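Homoserine kinase (Listeria monocytogenes, PDB 3HUL) catalyses the ATP-dependent phosphorylation of L-homoserine to O-phospho-L-homoserine, the fourth of five steps from aspartate to threonine, as a member of the GHMP kinase family. Local coordinates at the interface of chains A and B. Residues are numbered along the deposited sequence; one frame, centred on the assembly and turned at random. Chains: chain A/B, Homoserine kinase.

Contact 1: the interface of chains A and B. Residues chain A 17, 19-21, 138-139, 141; chain B 185, 189-190, 192-193.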
ATOM      1  N   GLY A  17      -6.505 -19.195   1.623  1.00 28.51           N
ATOM      2  CA  GLY A  17      -5.161 -19.091   1.023  1.00 28.55           C
ATOM      3  C   GLY A  17      -4.354 -20.388   1.085  1.00 29.28           C
ATOM      4  O   GLY A  17      -3.180 -20.400   1.480  1.00 28.02           O
ATOM      5  N   ASP A  19      -2.056 -23.417   0.626  1.00 28.55           N
ATOM      6  CA  ASP A  19      -0.714 -23.480   0.031  1.00 28.25           C
ATOM      7  C   ASP A  19      -0.231 -22.109  -0.522  1.00 27.67           C
ATOM      8  O   ASP A  19       0.582 -22.041  -1.470  1.00 27.57           O
ATOM      9  CB  ASP A  19      -0.621 -24.568  -1.058  1.00 28.40           C
ATOM     10  CG  ASP A  19      -0.505 -25.986  -0.487  1.00 30.47           C
ATOM     11  OD1 ASP A  19      -0.467 -26.172   0.758  1.00 29.90           O
ATOM     12  OD2 ASP A  19      -0.441 -26.932  -1.307  1.00 32.72           O
ATOM     13  N   SER A  20      -0.725 -21.024   0.072  1.00 26.16           N
ATOM     14  CA  SER A  20      -0.447 -19.708  -0.459  1.00 25.38           C
ATOM     15  C   SER A  20      -0.089 -18.658   0.591  1.00 24.85           C
ATOM     16  O   SER A  20       0.971 -18.021   0.499  1.00 24.19           O
ATOM     17  CB  SER A  20      -1.607 -19.236  -1.328  1.00 25.22           C
ATOM     18  OG  SER A  20      -1.336 -17.934  -1.813  1.00 28.98           O
ATOM     19  N   CYS A  21      -0.978 -18.453   1.561  1.00 23.42           N
ATOM     20  CA  CYS A  21      -0.789 -17.393   2.540  1.00 23.77           C
ATOM     21  C   CYS A  21      -0.300 -17.943   3.885  1.00 22.93           C
ATOM     22  O   CYS A  21      -0.806 -18.961   4.396  1.00 22.06           O
ATOM     23  CB  CYS A  21      -2.101 -16.606   2.737  1.00 24.42           C
ATOM     24  SG  CYS A  21      -2.741 -15.842   1.206  1.00 29.08           S
ATOM     25  N   GLY A 138       1.943 -16.387  -1.516  1.00 20.80           N
ATOM     26  CA  GLY A 138       2.835 -17.184  -2.339  1.00 21.66           C
ATOM     27  C   GLY A 138       2.132 -18.069  -3.327  1.00 23.44           C
ATOM     28  O   GLY A 138       0.932 -18.360  -3.206  1.00 23.01           O
ATOM     29  N   ALA A 139       2.889 -18.497  -4.325  1.00 25.30           N
ATOM     30  CA  ALA A 139       2.438 -19.521  -5.270  1.00 27.39           C
ATOM     31  C   ALA A 139       3.630 -20.390  -5.702  1.00 29.59           C
ATOM     32  O   ALA A 139       4.713 -19.897  -6.045  1.00 29.38           O
ATOM     33  CB  ALA A 139       1.744 -18.902  -6.470  1.00 26.44           C
ATOM     34  N   LEU A 141       4.470 -23.091  -8.410  1.00 40.06           N
ATOM     35  CA  LEU A 141       3.893 -23.425  -9.717  1.00 42.13           C
ATOM     36  C   LEU A 141       4.928 -24.238 -10.437  1.00 44.02           C
ATOM     37  O   LEU A 141       5.953 -23.692 -10.911  1.00 44.96           O
ATOM     38  CB  LEU A 141       3.619 -22.168 -10.547  1.00 41.64           C
ATOM     39  CG  LEU A 141       2.878 -21.010  -9.879  1.00 41.85           C
ATOM     40  CD1 LEU A 141       2.798 -19.808 -10.835  1.00 42.49           C
ATOM     41  CD2 LEU A 141       1.502 -21.447  -9.424  1.00 38.76           C
TER
ATOM     42  N   VAL B 185      -5.947 -25.128  -6.707  1.00 33.00           N
ATOM     43  CA  VAL B 185      -5.122 -24.476  -5.695  1.00 32.38           C
ATOM     44  C   VAL B 185      -4.119 -23.550  -6.336  1.00 32.18           C
ATOM     45  O   VAL B 185      -3.923 -22.433  -5.869  1.00 31.78           O
ATOM     46  CB  VAL B 185      -4.380 -25.529  -4.814  1.00 32.50           C
ATOM     47  CG1 VAL B 185      -3.183 -24.923  -4.076  1.00 32.61           C
ATOM     48  CG2 VAL B 185      -5.354 -26.147  -3.826  1.00 31.77           C
ATOM     49  N   SER B 189      -3.809 -19.433  -6.062  1.00 26.21           N
ATOM     50  CA  SER B 189      -2.613 -18.801  -5.517  1.00 25.90           C
ATOM     51  C   SER B 189      -1.924 -17.852  -6.495  1.00 25.12           C
ATOM     52  O   SER B 189      -1.274 -16.917  -6.080  1.00 26.66           O
ATOM     53  CB  SER B 189      -1.642 -19.831  -4.951  1.00 25.00           C
ATOM     54  OG  SER B 189      -1.083 -20.567  -5.991  1.00 28.53           O
ATOM     55  N   ILE B 190      -2.071 -18.084  -7.783  1.00 24.35           N
ATOM     56  CA  ILE B 190      -1.613 -17.134  -8.810  1.00 23.84           C
ATOM     57  C   ILE B 190      -2.409 -15.838  -8.767  1.00 22.64           C
ATOM     58  O   ILE B 190      -1.834 -14.756  -8.869  1.00 23.40           O
ATOM     59  CB  ILE B 190      -1.785 -17.754 -10.247  1.00 24.14           C
ATOM     60  CG1 ILE B 190      -0.781 -18.888 -10.453  1.00 27.36           C
ATOM     61  CG2 ILE B 190      -1.577 -16.699 -11.345  1.00 22.44           C
ATOM     62  CD1 ILE B 190      -1.063 -19.762 -11.711  1.00 29.74           C
ATOM     63  N   ASN B 192      -3.959 -14.829  -6.123  1.00 19.54           N
ATOM     64  CA  ASN B 192      -3.548 -14.291  -4.816  1.00 19.53           C
ATOM     65  C   ASN B 192      -2.301 -13.435  -4.955  1.00 19.28           C
ATOM     66  O   ASN B 192      -2.251 -12.310  -4.460  1.00 19.71           O
ATOM     67  CB  ASN B 192      -3.235 -15.426  -3.833  1.00 19.15           C
ATOM     68  CG  ASN B 192      -4.476 -16.178  -3.333  1.00 18.91           C
ATOM     69  OD1 ASN B 192      -4.351 -17.169  -2.612  1.00 19.71           O
ATOM     70  ND2 ASN B 192      -5.635 -15.719  -3.686  1.00 17.39           N
ATOM     71  N   VAL B 193      -1.271 -13.997  -5.596  1.00 19.09           N
ATOM     72  CA  VAL B 193       0.000 -13.307  -5.771  1.00 18.66           C
ATOM     73  C   VAL B 193      -0.180 -12.075  -6.692  1.00 18.36           C
ATOM     74  O   VAL B 193       0.365 -11.010  -6.395  1.00 18.15           O
ATOM     75  CB  VAL B 193       1.092 -14.273  -6.333  1.00 19.69           C
ATOM     76  CG1 VAL B 193       2.374 -13.511  -6.755  1.00 19.20           C
ATOM     77  CG2 VAL B 193       1.424 -15.346  -5.303  1.00 19.45           C
TER

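Contact 2: the interface of chains A and B. Residues chain A 140-142; chain B 186, 189-190, 212.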
ATOM      1  N   LYS A 140       3.432 -21.689  -5.611  1.00 32.67           N
ATOM      2  CA  LYS A 140       4.435 -22.652  -6.037  1.00 36.20           C
ATOM      3  C   LYS A 140       3.840 -23.317  -7.257  1.00 37.73           C
ATOM      4  O   LYS A 140       2.800 -23.964  -7.157  1.00 38.01           O
ATOM      5  CB  LYS A 140       4.729 -23.662  -4.921  1.00 36.44           C
ATOM      6  CG  LYS A 140       5.912 -24.571  -5.250  1.00 38.31           C
ATOM      7  CD  LYS A 140       6.477 -25.233  -4.024  1.00 40.28           C
ATOM      8  CE  LYS A 140       7.626 -26.137  -4.430  1.00 42.27           C
ATOM      9  NZ  LYS A 140       7.103 -27.327  -5.139  1.00 42.62           N
ATOM     10  N   LEU A 141       4.470 -23.091  -8.410  1.00 40.06           N
ATOM     11  CA  LEU A 141       3.893 -23.425  -9.717  1.00 42.13           C
ATOM     12  C   LEU A 141       4.928 -24.238 -10.437  1.00 44.02           C
ATOM     13  O   LEU A 141       5.953 -23.692 -10.911  1.00 44.96           O
ATOM     14  CB  LEU A 141       3.619 -22.168 -10.547  1.00 41.64           C
ATOM     15  CG  LEU A 141       2.878 -21.010  -9.879  1.00 41.85           C
ATOM     16  CD1 LEU A 141       2.798 -19.808 -10.835  1.00 42.49           C
ATOM     17  CD2 LEU A 141       1.502 -21.447  -9.424  1.00 38.76           C
ATOM     18  N   ASP A 142       4.655 -25.532 -10.537  1.00 45.69           N
ATOM     19  CA  ASP A 142       5.706 -26.492 -10.796  1.00 47.27           C
ATOM     20  C   ASP A 142       6.823 -25.956 -11.681  1.00 47.21           C
ATOM     21  O   ASP A 142       6.623 -25.457 -12.808  1.00 47.54           O
ATOM     22  CB  ASP A 142       5.162 -27.903 -11.081  1.00 48.14           C
ATOM     23  CG  ASP A 142       4.772 -28.637  -9.773  1.00 49.97           C
ATOM     24  OD1 ASP A 142       4.837 -27.999  -8.685  1.00 50.82           O
ATOM     25  OD2 ASP A 142       4.417 -29.839  -9.823  1.00 52.20           O
TER
ATOM     26  N   GLN B 186      -3.503 -24.017  -7.420  1.00 32.02           N
ATOM     27  CA  GLN B 186      -2.458 -23.268  -8.071  1.00 32.15           C
ATOM     28  C   GLN B 186      -3.023 -22.034  -8.734  1.00 31.49           C
ATOM     29  O   GLN B 186      -2.369 -20.986  -8.738  1.00 31.24           O
ATOM     30  CB  GLN B 186      -1.715 -24.125  -9.094  1.00 32.48           C
ATOM     31  CG  GLN B 186      -0.457 -24.772  -8.551  1.00 35.67           C
ATOM     32  CD  GLN B 186       0.336 -25.531  -9.621  1.00 40.80           C
ATOM     33  OE1 GLN B 186       1.304 -26.236  -9.303  1.00 44.05           O
ATOM     34  NE2 GLN B 186      -0.061 -25.384 -10.886  1.00 39.99           N
ATOM     35  N   SER B 189      -3.809 -19.433  -6.062  1.00 26.21           N
ATOM     36  CA  SER B 189      -2.613 -18.801  -5.517  1.00 25.90           C
ATOM     37  C   SER B 189      -1.924 -17.852  -6.495  1.00 25.12           C
ATOM     38  O   SER B 189      -1.274 -16.917  -6.080  1.00 26.66           O
ATOM     39  CB  SER B 189      -1.642 -19.831  -4.951  1.00 25.00           C
ATOM     40  OG  SER B 189      -1.083 -20.567  -5.991  1.00 28.53           O
ATOM     41  N   ILE B 190      -2.071 -18.084  -7.783  1.00 24.35           N
ATOM     42  CA  ILE B 190      -1.613 -17.134  -8.810  1.00 23.84           C
ATOM     43  C   ILE B 190      -2.409 -15.838  -8.767  1.00 22.64           C
ATOM     44  O   ILE B 190      -1.834 -14.756  -8.869  1.00 23.40           O
ATOM     45  CB  ILE B 190      -1.785 -17.754 -10.247  1.00 24.14           C
ATOM     46  CG1 ILE B 190      -0.781 -18.888 -10.453  1.00 27.36           C
ATOM     47  CG2 ILE B 190      -1.577 -16.699 -11.345  1.00 22.44           C
ATOM     48  CD1 ILE B 190      -1.063 -19.762 -11.711  1.00 29.74           C
ATOM     49  N   ARG B 212      -0.545 -15.884 -16.519  1.00 45.49           N
ATOM     50  CA  ARG B 212      -0.619 -17.301 -16.150  1.00 47.48           C
ATOM     51  C   ARG B 212      -2.032 -17.716 -15.734  1.00 48.65           C
ATOM     52  O   ARG B 212      -2.221 -18.241 -14.632  1.00 49.03           O
ATOM     53  CB  ARG B 212       0.349 -17.592 -15.013  1.00 47.27           C
ATOM     54  CG  ARG B 212       1.791 -17.646 -15.411  1.00 49.00           C
ATOM     55  CD  ARG B 212       2.428 -18.833 -14.742  1.00 51.78           C
ATOM     56  NE  ARG B 212       3.868 -18.681 -14.548  1.00 54.28           N
ATOM     57  CZ  ARG B 212       4.681 -19.670 -14.178  1.00 54.78           C
ATOM     58  NH1 ARG B 212       4.188 -20.892 -13.980  1.00 55.71           N
ATOM     59  NH2 ARG B 212       5.983 -19.442 -14.016  1.00 53.67           N
TER

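Contact 1: the interface of chains A and B
A:Ser20 meets B:Asn192 and B:Ser189 where helix 181-199 of chain B lies against strand 135-141 of chain A and the loop that leads into strand 21-25. Followed outward, the A:Ser20 side chain first packs through CB, which lies 3.7 Å from CB of B:Ser189. Its hydroxyl OG is anti to the backbone N (chi1 179°), and that torsion carries it between two acceptors. Within its own chain it donates to the carbonyl O of A:Gly138 over 2.7 Å. Across the interface it reaches the side-chain amide oxygen OD1 of B:Asn192 at 3.2 Å, approaching in the carbonyl plane on a lone pair, with a C=O...donor angle of 116°. The single hydroxyl hydrogen can point well at only one of these acceptors at a time, so the two bonds would alternate; the shorter one to A:Gly138 is probably preferred. Serine suits the place because it is small enough to sit under a helix and still offers a polar tip.

Beside this pair, the methyl CB of A:Ala139 meets the hydroxyl OG of B:Ser189 at 3.3 Å, while OG holds a weak bond back to the carbonyl O of B:Val185, one helical turn earlier. The methyl CG2 of B:Val193 packs on the strand backbone, 3.4 Å from the carbonyl carbon C of A:Gly138, and the next residue, A:Ala139, turns its small CB towards the helix. At one margin A:Leu141 and B:Ile190 cross obliquely, CD2 to CG1 at 3.6 Å; at another, CG1 of B:Val185 touches CB of A:Asp19.

The small side chains of A:Ser20, A:Ala139 and B:Ser189 probably allow the close approach of helix and strand, and the A:Ser20 to B:Asn192 bond may help set the register. The patch helps join two copies of the kinase in the deposited assembly, plausibly as a biological dimer.

Contact 2: the interface of chains A and B
A:Leu141, at the end of strand 135-141, pushes its branched side chain among B:Arg212, B:Gln186 and B:Ile190. Apolar packing carries most of the contact. CG stands anti to the carbonyl carbon (chi1 -48°), which directs the two methyls towards chain B. CD1 lies over one face of the B:Arg212 guanidinium, 3.5 Å above its plane and displaced towards the rim; the nearest atom there is NH1, at 3.6 Å. A flat guanidinium can flank a methyl in this way while its in-plane N-H groups stay available in direction, which is why arginine tolerates an apolar neighbour. CD2, the other branch, turns towards the aliphatic stem of B:Gln186, whose CG is 4.0 Å off. Both branches rest on B:Ile190. Leucine fits because its fork lets one side chain serve all these neighbours.

Polar proximity without bonding is the second kind. B:Gln186 is extended beyond CG (chi2 -175°), and the straight run brings its tip obliquely against the backbone of A:Lys140 to A:Asp142. Its amide oxygen OE1 ends 3.5 Å from the carbonyl O of A:Lys140 and 3.6 Å from the amide N of A:Asp142, neither of them a hydrogen bond. The A:Asp142 carboxylate crosses the glutamine at about a right angle, the carboxylate and amide planes 70° apart. Glutamine suits the place through its apolar stem; its tip makes no bond here, and the approach of oxygen to oxygen makes the modelled amide orientation doubtful.

Hydrogen bonding occurs inside chain B: the B:Ser189 hydroxyl OG donates to the carbonyl O of B:Gln186 at 3.1 Å. The donor sits well above the carbonyl plane, off the lone pairs, so the bond is modest, and it competes for the same hydrogen with the weak one to B:Val185 O.

The patch adds apolar burial to the A-B interface of the deposited assembly, which may be that of a biological dimer.

Contact 1 and contact 2 are neighbouring parts of one surface, the centres of their C-alpha atoms about 6 Å apart. They share A:Leu141, B:Ser189 and B:Ile190, and both set strand 135-141 of chain A against helix 181-199 of chain B. Contact 1 includes the loop before strand 21-25, whereas contact 2 continues past the strand end and brings in the loop residue B:Arg212. Two-fold symmetry repeats both with the chains exchanged, so each subunit offers a strand and a helix to its partner. That reciprocal pairing would be consistent with a stable dimer within the deposited four-chain assembly.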